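Long-range contacts in MOBA relate protein (Mycobacterium sp., PDB 2WAW), which is of unknown function but probably transfers a nucleotide from an NTP to an acceptor, like MobA-type nucleotidyltransferases: residues R17-P22 / D183-Y188; L103-G108 / P179-T184. All blocks are in the same frame, centred on the assembly; numbering follows the deposited sequence. Where two conformers were deposited one is given.

Interaction 1. Residues R17-P22 / D183-Y188; sequences RRLGTP and DTWDDY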
ATOM      1  N   ARG A  17      12.901   6.696  -9.107  1.00 17.44           N
ATOM      2  CA  ARG A  17      13.969   7.425  -9.835  1.00 18.61           C
ATOM      3  C   ARG A  17      15.218   7.713  -9.017  1.00 17.51           C
ATOM      4  O   ARG A  17      16.339   7.674  -9.552  1.00 15.71           O
ATOM      5  CB  ARG A  17      13.450   8.708 -10.516  1.00 17.15           C
ATOM      6  CG  ARG A  17      12.503   8.416 -11.640  1.00 20.68           C
ATOM      7  CD  ARG A  17      12.237   9.662 -12.413  1.00 18.63           C
ATOM      8  NE  ARG A  17      11.179   9.462 -13.404  1.00 18.00           N
ATOM      9  CZ  ARG A  17      11.006  10.231 -14.466  1.00 22.10           C
ATOM     10  NH1 ARG A  17      11.820  11.250 -14.703  1.00 19.62           N
ATOM     11  NH2 ARG A  17      10.006   9.976 -15.287  1.00 23.81           N
ATOM     12  N   ARG A  18      15.040   7.982  -7.722  1.00 17.91           N
ATOM     13  CA  ARG A  18      16.184   8.295  -6.857  1.00 19.21           C
ATOM     14  C   ARG A  18      17.076   7.087  -6.601  1.00 19.96           C
ATOM     15  O   ARG A  18      18.280   7.232  -6.472  1.00 20.45           O
ATOM     16  CB  ARG A  18      15.739   8.900  -5.530  1.00 20.61           C
ATOM     17  CG  ARG A  18      15.050  10.255  -5.622  1.00 25.63           C
ATOM     18  CD  ARG A  18      15.944  11.367  -6.256  1.00 28.02           C
ATOM     19  NE  ARG A  18      17.304  11.371  -5.715  1.00 24.76           N
ATOM     20  CZ  ARG A  18      17.623  11.815  -4.501  1.00 26.82           C
ATOM     21  NH1 ARG A  18      16.773  12.551  -3.798  1.00 26.98           N
ATOM     22  NH2 ARG A  18      18.792  11.512  -3.979  1.00 28.14           N
ATOM     23  N   LEU A  19      16.488   5.895  -6.543  1.00 18.47           N
ATOM     24  CA  LEU A  19      17.269   4.665  -6.364  1.00 19.42           C
ATOM     25  C   LEU A  19      18.164   4.370  -7.566  1.00 20.11           C
ATOM     26  O   LEU A  19      19.253   3.814  -7.419  1.00 21.43           O
ATOM     27  CB  LEU A  19      16.349   3.464  -6.131  1.00 20.63           C
ATOM     28  CG  LEU A  19      15.610   3.203  -4.819  1.00 25.02           C
ATOM     29  CD1 LEU A  19      16.589   3.008  -3.663  1.00 19.52           C
ATOM     30  CD2 LEU A  19      14.585   4.289  -4.509  1.00 28.63           C
ATOM     31  N   GLY A  20      17.681   4.720  -8.754  1.00 22.14           N
ATOM     32  CA  GLY A  20      18.363   4.385  -9.990  1.00 21.10           C
ATOM     33  C   GLY A  20      18.136   2.970 -10.477  1.00 21.50           C
ATOM     34  O   GLY A  20      18.807   2.510 -11.400  1.00 25.24           O
ATOM     35  N   THR A  21      17.176   2.284  -9.858  1.00 19.65           N
ATOM     36  CA  THR A  21      16.887   0.888 -10.150  1.00 17.61           C
ATOM     37  C   THR A  21      15.490   0.626  -9.588  1.00 19.59           C
ATOM     38  O   THR A  21      15.076   1.351  -8.686  1.00 18.78           O
ATOM     39  CB  THR A  21      17.923  -0.039  -9.469  1.00 18.33           C
ATOM     40  OG1 THR A  21      17.805  -1.366  -9.988  1.00 20.15           O
ATOM     41  CG2 THR A  21      17.750  -0.056  -7.945  1.00 21.32           C
ATOM     42  N   PRO A  22      14.751  -0.367 -10.130  1.00 19.87           N
ATOM     43  CA  PRO A  22      13.391  -0.573  -9.592  1.00 18.88           C
ATOM     44  C   PRO A  22      13.417  -0.992  -8.112  1.00 17.76           C
ATOM     45  O   PRO A  22      13.944  -2.057  -7.779  1.00 17.63           O
ATOM     46  CB  PRO A  22      12.826  -1.688 -10.490  1.00 19.33           C
ATOM     47  CG  PRO A  22      13.664  -1.621 -11.776  1.00 21.92           C
ATOM     48  CD  PRO A  22      15.044  -1.314 -11.228  1.00 20.42           C
ATOM     49  N   ASP A 183      12.385   5.752  -0.457  1.00 20.28           N
ATOM     50  CA  ASP A 183      12.461   6.819  -1.467  1.00 22.43           C
ATOM     51  C   ASP A 183      13.856   6.899  -2.068  1.00 19.69           C
ATOM     52  O   ASP A 183      14.028   7.256  -3.242  1.00 22.30           O
ATOM     53  CB  ASP A 183      12.184   8.207  -0.849  1.00 25.52           C
ATOM     54  CG  ASP A 183      10.747   8.409  -0.417  1.00 31.06           C
ATOM     55  OD1 ASP A 183       9.833   7.758  -0.966  1.00 33.21           O
ATOM     56  OD2 ASP A 183      10.530   9.252   0.491  1.00 40.96           O
ATOM     57  N   THR A 184      14.861   6.646  -1.232  1.00 18.65           N
ATOM     58  CA  THR A 184      16.244   6.919  -1.599  1.00 20.12           C
ATOM     59  C   THR A 184      17.083   5.688  -1.270  1.00 18.93           C
ATOM     60  O   THR A 184      16.622   4.796  -0.548  1.00 16.61           O
ATOM     61  CB  THR A 184      16.823   8.083  -0.769  1.00 20.06           C
ATOM     62  OG1 THR A 184      16.753   7.743   0.624  1.00 21.34           O
ATOM     63  CG2 THR A 184      16.055   9.393  -1.013  1.00 21.07           C
ATOM     64  N   TRP A 185      18.312   5.637  -1.783  1.00 18.09           N
ATOM     65  CA  TRP A 185      19.189   4.508  -1.466  1.00 18.33           C
ATOM     66  C   TRP A 185      19.431   4.421   0.035  1.00 17.17           C
ATOM     67  O   TRP A 185      19.430   3.327   0.622  1.00 16.28           O
ATOM     68  CB  TRP A 185      20.526   4.575  -2.222  1.00 18.27           C
ATOM     69  CG  TRP A 185      21.225   3.261  -2.098  1.00 14.14           C
ATOM     70  CD1 TRP A 185      22.159   2.924  -1.165  1.00 15.48           C
ATOM     71  CD2 TRP A 185      20.978   2.079  -2.870  1.00 13.07           C
ATOM     72  NE1 TRP A 185      22.537   1.606  -1.328  1.00 17.14           N
ATOM     73  CE2 TRP A 185      21.821   1.063  -2.361  1.00 17.00           C
ATOM     74  CE3 TRP A 185      20.132   1.781  -3.959  1.00 13.06           C
ATOM     75  CZ2 TRP A 185      21.852  -0.235  -2.901  1.00 16.87           C
ATOM     76  CZ3 TRP A 185      20.162   0.489  -4.495  1.00 17.72           C
ATOM     77  CH2 TRP A 185      21.015  -0.500  -3.957  1.00 14.35           C
ATOM     78  N   ASP A 186      19.577   5.574   0.682  1.00 16.52           N
ATOM     79  CA  ASP A 186      19.744   5.587   2.131  1.00 17.92           C
ATOM     80  C   ASP A 186      18.545   4.944   2.843  1.00 16.87           C
ATOM     81  O   ASP A 186      18.733   4.185   3.783  1.00 16.85           O
ATOM     82  CB  ASP A 186      19.959   7.000   2.670  1.00 19.58           C
ATOM     83  CG  ASP A 186      20.388   6.998   4.122  1.00 28.55           C
ATOM     84  OD1 ASP A 186      21.549   6.633   4.405  1.00 34.34           O
ATOM     85  OD2 ASP A 186      19.569   7.363   4.987  1.00 36.56           O
ATOM     86  N   ASP A 187      17.328   5.236   2.387  1.00 16.18           N
ATOM     87  CA  ASP A 187      16.131   4.629   2.974  1.00 16.01           C
ATOM     88  C   ASP A 187      16.211   3.089   2.884  1.00 17.11           C
ATOM     89  O   ASP A 187      15.850   2.366   3.813  1.00 17.60           O
ATOM     90  CB  ASP A 187      14.888   5.062   2.209  1.00 14.72           C
ATOM     91  CG  ASP A 187      14.425   6.476   2.536  1.00 21.78           C
ATOM     92  OD1 ASP A 187      14.839   7.058   3.546  1.00 21.40           O
ATOM     93  OD2 ASP A 187      13.587   6.996   1.779  1.00 23.55           O
ATOM     94  N   TYR A 188      16.651   2.608   1.729  1.00 14.64           N
ATOM     95  CA  TYR A 188      16.770   1.168   1.474  1.00 14.40           C
ATOM     96  C   TYR A 188      17.746   0.531   2.452  1.00 16.52           C
ATOM     97  O   TYR A 188      17.435  -0.489   3.052  1.00 16.89           O
ATOM     98  CB  TYR A 188      17.228   0.913   0.042  1.00 14.19           C
ATOM     99  CG  TYR A 188      17.639  -0.521  -0.196  1.00 16.01           C
ATOM    100  CD1 TYR A 188      16.777  -1.595   0.125  1.00 15.02           C
ATOM    101  CD2 TYR A 188      18.879  -0.809  -0.737  1.00 12.18           C
ATOM    102  CE1 TYR A 188      17.179  -2.915  -0.085  1.00 14.31           C
ATOM    103  CE2 TYR A 188      19.277  -2.107  -0.965  1.00 15.97           C
ATOM    104  CZ  TYR A 188      18.425  -3.155  -0.639  1.00 15.88           C
ATOM    105  OH  TYR A 188      18.818  -4.447  -0.882  1.00 16.59           O
TER
HETATM  106  O   HOH W   1      19.019   7.632  -3.624  1.00 22.62           O
HETATM  107  O   HOH W   2      12.806   7.163  -5.764  1.00 25.80           O

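Interaction 2. Residues L103-G108 / P179-T184; sequences LGDQPG and PLDVDT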
ATOM      1  N   LEU A 103       1.688   0.810   0.515  1.00 15.05           N
ATOM      2  CA  LEU A 103       2.748   0.965  -0.489  1.00 16.01           C
ATOM      3  C   LEU A 103       3.522  -0.334  -0.659  1.00 17.06           C
ATOM      4  O   LEU A 103       3.731  -1.055   0.317  1.00 16.47           O
ATOM      5  CB  LEU A 103       3.726   2.086  -0.096  1.00 18.47           C
ATOM      6  CG  LEU A 103       3.116   3.497   0.065  1.00 19.53           C
ATOM      7  CD1 LEU A 103       4.214   4.527   0.304  1.00 23.51           C
ATOM      8  CD2 LEU A 103       2.283   3.903  -1.141  1.00 19.59           C
ATOM      9  N   GLY A 104       3.996  -0.607  -1.874  1.00 14.24           N
ATOM     10  CA  GLY A 104       4.770  -1.818  -2.157  1.00 13.33           C
ATOM     11  C   GLY A 104       6.105  -1.876  -1.415  1.00 14.12           C
ATOM     12  O   GLY A 104       6.731  -2.950  -1.318  1.00 15.55           O
ATOM     13  N   ASP A 105       6.527  -0.716  -0.902  1.00 16.36           N
ATOM     14  CA  ASP A 105       7.823  -0.558  -0.233  1.00 15.43           C
ATOM     15  C   ASP A 105       7.717  -0.378   1.288  1.00 14.70           C
ATOM     16  O   ASP A 105       8.653   0.103   1.938  1.00 16.52           O
ATOM     17  CB  ASP A 105       8.678   0.562  -0.873  1.00 14.41           C
ATOM     18  CG  ASP A 105       7.945   1.894  -0.962  1.00 17.98           C
ATOM     19  OD1 ASP A 105       6.897   1.929  -1.648  1.00 18.68           O
ATOM     20  OD2 ASP A 105       8.437   2.902  -0.398  1.00 19.29           O
ATOM     21  N   GLN A 106       6.615  -0.813   1.859  1.00 13.98           N
ATOM     22  CA  GLN A 106       6.389  -0.800   3.293  1.00 17.32           C
ATOM     23  C   GLN A 106       6.105  -2.197   3.887  1.00 16.06           C
ATOM     24  O   GLN A 106       5.011  -2.472   4.313  1.00 17.15           O
ATOM     25  CB  GLN A 106       5.186   0.070   3.623  1.00 17.58           C
ATOM     26  CG  GLN A 106       5.252   1.488   3.288  1.00 21.51           C
ATOM     27  CD  GLN A 106       3.887   2.196   3.360  1.00 23.96           C
ATOM     28  OE1 GLN A 106       3.008   1.988   2.550  1.00 32.50           O
ATOM     29  NE2 GLN A 106       3.760   3.058   4.300  1.00 20.61           N
ATOM     30  N   PRO A 107       7.112  -3.058   3.885  1.00 14.59           N
ATOM     31  CA  PRO A 107       6.913  -4.439   4.343  1.00 15.51           C
ATOM     32  C   PRO A 107       6.735  -4.590   5.845  1.00 18.28           C
ATOM     33  O   PRO A 107       6.354  -5.672   6.314  1.00 21.22           O
ATOM     34  CB  PRO A 107       8.197  -5.149   3.894  1.00 15.71           C
ATOM     35  CG  PRO A 107       9.242  -4.061   3.855  1.00 14.91           C
ATOM     36  CD  PRO A 107       8.477  -2.824   3.388  1.00 15.80           C
ATOM     37  N   GLY A 108       7.035  -3.527   6.589  1.00 15.35           N
ATOM     38  CA  GLY A 108       6.948  -3.539   8.052  1.00 17.83           C
ATOM     39  C   GLY A 108       5.546  -3.400   8.616  1.00 17.05           C
ATOM     40  O   GLY A 108       5.340  -3.534   9.808  1.00 18.09           O
ATOM     41  N   PRO A 179       5.864   2.554   9.693  1.00 23.29           N
ATOM     42  CA  PRO A 179       6.719   1.616   8.952  1.00 23.19           C
ATOM     43  C   PRO A 179       7.669   2.379   8.048  1.00 20.96           C
ATOM     44  O   PRO A 179       7.310   3.443   7.531  1.00 21.27           O
ATOM     45  CB  PRO A 179       5.724   0.840   8.081  1.00 25.45           C
ATOM     46  CG  PRO A 179       4.498   1.724   8.001  1.00 26.47           C
ATOM     47  CD  PRO A 179       4.437   2.368   9.362  1.00 23.98           C
ATOM     48  N   LEU A 180       8.885   1.862   7.896  1.00 22.06           N
ATOM     49  CA  LEU A 180       9.837   2.461   6.984  1.00 19.18           C
ATOM     50  C   LEU A 180       9.350   2.251   5.565  1.00 20.86           C
ATOM     51  O   LEU A 180       8.711   1.236   5.273  1.00 20.49           O
ATOM     52  CB  LEU A 180      11.212   1.816   7.139  1.00 18.19           C
ATOM     53  CG  LEU A 180      11.936   1.985   8.485  1.00 20.35           C
ATOM     54  CD1 LEU A 180      13.319   1.355   8.387  1.00 23.86           C
ATOM     55  CD2 LEU A 180      12.042   3.452   8.875  1.00 25.18           C
ATOM     56  N   ASP A 181       9.636   3.227   4.708  1.00 18.51           N
ATOM     57  CA  ASP A 181       9.446   3.066   3.268  0.50 19.14           C
ATOM     58  C   ASP A 181      10.739   3.429   2.545  1.00 18.79           C
ATOM     59  O   ASP A 181      11.749   3.725   3.188  1.00 19.56           O
ATOM     60  CB  ASP A 181       8.237   3.861   2.752  0.50 19.66           C
ATOM     61  CG  ASP A 181       8.249   5.317   3.189  0.50 22.04           C
ATOM     62  OD1 ASP A 181       9.347   5.906   3.343  0.50 15.59           O
ATOM     63  OD2 ASP A 181       7.146   5.877   3.370  0.50 23.12           O
ATOM     64  N   VAL A 182      10.727   3.389   1.214  1.00 17.47           N
ATOM     65  CA  VAL A 182      11.971   3.531   0.462  1.00 18.05           C
ATOM     66  C   VAL A 182      11.821   4.558  -0.673  1.00 20.80           C
ATOM     67  O   VAL A 182      11.180   4.271  -1.700  1.00 22.27           O
ATOM     68  CB  VAL A 182      12.441   2.145  -0.095  1.00 17.94           C
ATOM     69  CG1 VAL A 182      13.725   2.296  -0.935  1.00 17.52           C
ATOM     70  CG2 VAL A 182      12.677   1.170   1.063  1.00 17.97           C
ATOM     71  N   ASP A 183      12.385   5.752  -0.457  1.00 20.28           N
ATOM     72  CA  ASP A 183      12.461   6.819  -1.467  1.00 22.43           C
ATOM     73  C   ASP A 183      13.856   6.899  -2.068  1.00 19.69           C
ATOM     74  O   ASP A 183      14.028   7.256  -3.242  1.00 22.30           O
ATOM     75  CB  ASP A 183      12.184   8.207  -0.849  1.00 25.52           C
ATOM     76  CG  ASP A 183      10.747   8.409  -0.417  1.00 31.06           C
ATOM     77  OD1 ASP A 183       9.833   7.758  -0.966  1.00 33.21           O
ATOM     78  OD2 ASP A 183      10.530   9.252   0.491  1.00 40.96           O
ATOM     79  N   THR A 184      14.861   6.646  -1.232  1.00 18.65           N
ATOM     80  CA  THR A 184      16.244   6.919  -1.599  1.00 20.12           C
ATOM     81  C   THR A 184      17.083   5.688  -1.270  1.00 18.93           C
ATOM     82  O   THR A 184      16.622   4.796  -0.548  1.00 16.61           O
ATOM     83  CB  THR A 184      16.823   8.083  -0.769  1.00 20.06           C
ATOM     84  OG1 THR A 184      16.753   7.743   0.624  1.00 21.34           O
ATOM     85  CG2 THR A 184      16.055   9.393  -1.013  1.00 21.07           C
TER
HETATM   86  O   HOH W   3       8.044   5.547  -0.421  1.00 28.19           O
HETATM   87  O   HOH W   4       5.763   4.882   5.365  1.00 28.33           O
HETATM   88  O   HOH W   5       8.586  -1.223   6.425  1.00 21.94           O

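Interaction 1. Residues R17-P22 / D183-Y188
Asp-183 meets Arg-18 and Leu-19 through its backbone carbonyl, not its carboxylate. Asp-183 O lies 3.3 Å from Arg-18 CB. Leu-19 reaches the same oxygen with its CD2 methyl. A water donates to Asp-183 O and accepts from Arg-18 N, so it bridges the two backbones beside the leucine. Thr-184 comes next. Its CG2 methyl sits over one face of the Arg-18 guanidinium, 4.3 Å from NH1. Bends at chi2 (-60°) and chi3 (-45°) fold the arginine chain, and the guanidinium comes to lie by this methyl. Thr-184 O lies 3.6 Å from Leu-19 CD1. Trp-185 N is bound by a second water, at 2.8 Å, which donates to Arg-18 O. The Trp-185 ring takes Leu-19 CD1 at an oblique approach, 3.8 Å from CE3. Thr-21 CG2 stands at the ring edge, near its plane and 4.2 Å from CZ3. The indole NE1 bonds to Glu-189. Asp-187 turns back on its own segment. Its OD2 accepts from Asp-183 N and Thr-184 N, the second bond coming from above the carboxylate plane. Asp-187 N donates to Thr-184 OG1 at 3.1 Å. Tyr-188 CB packs against Leu-19 CD1, 4.3 Å away, while its OH bonds to Pro-27 O. No direct hydrogen bond joins the two segments; methyl packing and two waters do. Thr-184 and Asp-187 form a capping box at the start of the C-terminal helix 185-197. Residues 17-22 belong to the glycine-containing loop after the first strand, consistent with the nucleotide-binding loop of MobA-like enzymes.

Interaction 2. Residues L103-G108 / P179-T184
Asp-105 meets Val-182 along the length of its short side chain. Asp-105 CB lies 4.2 Å from Val-182 CB, an apolar touch. CG follows, placed between the backbone N and the carbonyl carbon by chi1 54°, and comes 3.8 Å from Val-182 N. At the tip, OD2 accepts from Val-182 N at 2.8 Å. This bond is nearly straight, 170° at the hydrogen, and uses the anti lone pair of OD2. Asp-181 CB also comes within 3.3 Å of OD2. A water lies 2.7 Å from OD2 and is also near Asp-183 OD1. Lys-23 NZ makes a long, weak ion pair with OD2. The backbones add a CA-H...O contact from Asp-181 CA to Asp-105 O. Further along, one water accepts from Gln-106 NE2 and donates to Pro-179 O and Asp-181 OD2. Another accepts from Gly-108 N and donates to Leu-180 O. Pro-179 CG lies 4.0 Å from Gln-106 NE2. The two loops thus join the end of strand 98-103 to the approach to helix 185-197. The chemistry implies that the nearly straight bond from Val-182 N helps hold the buried carboxylate in its turn, while waters link backbone and side-chain polar atoms around it.

Both contacts end on the same chain stretch, sharing Asp-183 and Thr-184, and their centres are about 11 Å apart. Interaction 1 is a surface contact that sets the start of helix 185-197 against the loop after strand 6-12. Interaction 2 lies deeper, partly buried, and sets the approach to that helix against the loop after strand 98-103. The outer contact works by methyl packing and water bridges. The inner one adds a direct carboxylate bond to a backbone N-H. Val-182 connects them: its CG1 packs on Leu-19 CD1 and Tyr-188 CB. The approach to the C-terminal helix and its first turn therefore touch loops following two neighbouring parallel strands of the main sheet.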